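Local coordinates for protein pyrrolidone-carboxylate peptidase (Deinococcus radiodurans R1, PDB 5Z48) that removes N-terminal pyroglutamyl (5-oxoprolyl) groups from peptides, as a homotetrameric thiol exopeptidase of the C15 family, at residues D91-D96 / T101-P106. Residues are numbered along the deposited sequence; the frame is centred on the assembly and turned at random.
Sequences DFQIPD and TYRDQP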
# COMPACT_ATOMS: atom_id res chain seq x y z
N ASP B 91 20.97 0.96 11.25
CA ASP B 91 20.99 1.39 9.85
C ASP B 91 19.83 2.35 9.67
O ASP B 91 18.67 1.94 9.67
CB ASP B 91 20.90 0.21 8.89
CG ASP B 91 21.20 0.63 7.47
OD1 ASP B 91 22.37 0.75 7.10
OD2 ASP B 91 20.24 0.85 6.70
N PHE B 92 20.16 3.65 9.57
CA PHE B 92 19.16 4.70 9.68
C PHE B 92 18.78 5.19 8.29
O PHE B 92 19.65 5.69 7.56
CB PHE B 92 19.67 5.87 10.51
CG PHE B 92 19.80 5.60 12.00
CD1 PHE B 92 19.68 4.31 12.55
CD2 PHE B 92 20.03 6.68 12.86
CE1 PHE B 92 19.81 4.10 13.93
CE2 PHE B 92 20.17 6.50 14.22
CZ PHE B 92 20.03 5.22 14.79
N GLN B 93 17.50 5.11 7.96
CA GLN B 93 17.01 5.66 6.70
C GLN B 93 16.81 7.16 6.76
O GLN B 93 16.83 7.81 5.71
CB GLN B 93 15.69 4.99 6.33
CG GLN B 93 15.83 3.47 6.25
CD GLN B 93 16.60 3.03 5.02
OE1 GLN B 93 16.42 3.58 3.93
NE2 GLN B 93 17.48 2.06 5.20
N ILE B 94 16.57 7.72 7.95
CA ILE B 94 16.50 9.16 8.21
C ILE B 94 17.42 9.45 9.39
O ILE B 94 17.72 8.54 10.18
CB ILE B 94 15.06 9.64 8.54
CG1 ILE B 94 14.47 8.79 9.68
CG2 ILE B 94 14.16 9.56 7.30
CD1 ILE B 94 13.19 9.41 10.28
N PRO B 95 17.88 10.69 9.53
CA PRO B 95 18.74 11.00 10.68
C PRO B 95 17.94 10.92 11.98
O PRO B 95 16.71 11.03 12.01
CB PRO B 95 19.23 12.43 10.41
CG PRO B 95 18.37 12.94 9.27
CD PRO B 95 17.84 11.77 8.53
N ASP B 96 18.69 10.69 13.06
CA ASP B 96 18.09 10.77 14.38
C ASP B 96 18.03 12.24 14.77
O ASP B 96 18.36 13.14 13.99
CB ASP B 96 18.86 9.88 15.37
CG ASP B 96 20.32 10.35 15.61
OD1 ASP B 96 20.64 11.57 15.47
OD2 ASP B 96 21.16 9.50 16.04
N THR B 101 23.47 9.59 11.37
CA THR B 101 23.05 8.35 10.71
C THR B 101 24.10 7.27 10.94
O THR B 101 25.25 7.53 11.26
CB THR B 101 22.80 8.53 9.22
OG1 THR B 101 22.22 7.32 8.71
CG2 THR B 101 24.09 8.72 8.51
N TYR B 102 23.66 6.03 10.81
CA TYR B 102 24.52 4.87 10.91
C TYR B 102 24.20 3.97 9.72
O TYR B 102 23.04 3.90 9.31
CB TYR B 102 24.28 4.10 12.23
CG TYR B 102 24.53 4.97 13.44
CD1 TYR B 102 23.53 5.78 13.94
CD2 TYR B 102 25.76 4.96 14.07
CE1 TYR B 102 23.76 6.60 15.03
CE2 TYR B 102 25.99 5.79 15.18
CZ TYR B 102 24.98 6.59 15.64
OH TYR B 102 25.23 7.39 16.73
N ARG B 103 25.25 3.34 9.17
CA ARG B 103 25.13 2.43 8.03
C ARG B 103 25.68 1.06 8.43
O ARG B 103 26.88 0.92 8.70
CB ARG B 103 25.86 3.02 6.82
CG ARG B 103 25.64 2.25 5.50
CD ARG B 103 24.53 2.88 4.64
NE ARG B 103 23.25 2.94 5.35
CZ ARG B 103 22.57 4.05 5.64
NH1 ARG B 103 23.01 5.25 5.26
NH2 ARG B 103 21.42 3.95 6.27
N ASP B 104 24.81 0.03 8.49
CA ASP B 104 25.24 -1.36 8.72
C ASP B 104 26.10 -1.50 9.97
O ASP B 104 27.06 -2.28 10.00
CB ASP B 104 26.00 -1.90 7.50
CG ASP B 104 25.22 -1.77 6.22
OD1 ASP B 104 23.97 -1.94 6.28
OD2 ASP B 104 25.86 -1.51 5.18
N GLN B 105 25.74 -0.77 11.04
CA GLN B 105 26.65 -0.67 12.19
C GLN B 105 26.26 -1.65 13.29
O GLN B 105 25.14 -1.56 13.82
CB GLN B 105 26.64 0.76 12.72
CG GLN B 105 27.57 1.01 13.90
CD GLN B 105 29.05 0.95 13.53
OE1 GLN B 105 29.45 1.28 12.41
NE2 GLN B 105 29.86 0.47 14.46
N PRO B 106 27.14 -2.59 13.68
CA PRO B 106 26.80 -3.48 14.80
C PRO B 106 26.63 -2.69 16.09
O PRO B 106 27.38 -1.76 16.38
CB PRO B 106 28.00 -4.43 14.88
CG PRO B 106 28.59 -4.40 13.43
CD PRO B 106 28.41 -2.95 13.03
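Asp91 OD1 is gripped by two donors of the facing segment: Arg103 NE at 2.9 Å, as a salt bridge, and the backbone Asp104 N, also 2.9 Å from Asp91 OD1. The two segments are the arms of the loop joining antiparallel strands 80-90 and 105-106, with a geometry that fits a G1 beta bulge: Asp104, at a positive phi of 54°, and Gln105 both face Met90. Asp104 N uses the anti lone pair of OD1, whereas Arg103 NE comes in on the syn side, 33° out of the carboxylate plane. Bends at chi2 and chi3 bring the Arg103 guanidinium back beside the 91-96 segment, where NH2 donates to Phe92 O at 2.8 Å, from above the carbonyl plane, and weakly to Asp91 OD2.

Asp91 OD1 and Asp104 OD1 approach to 3.2 Å without bonding; Arg84 and Arg122 of the second subunit both form salt bridges with Asp104, and Arg122 is also a third partner of Asp91 OD1, probably easing that repulsion and tying the loop into the tetramer. An asparagine here in place of Asp91 would probably leave Arg103 without its charged mate and take from Arg122 of the second subunit one of its two carboxylate partners.

Phe92 and Tyr102 form a T-shaped pair, the Tyr102 edge toward the Phe92 face, planes at 75° and centroids 5.0 Å apart, with Pro49 touching both. The Phe92 ring also meets Tyr144 of the pyroglutamate pocket edge-to-face, which places the loop beside that site. Phe92 N donates to Tyr102 O at 2.9 Å, and Tyr102 CD1 sits over the Phe92 face, offset toward its rim, 3.4 Å from Phe92 CE2.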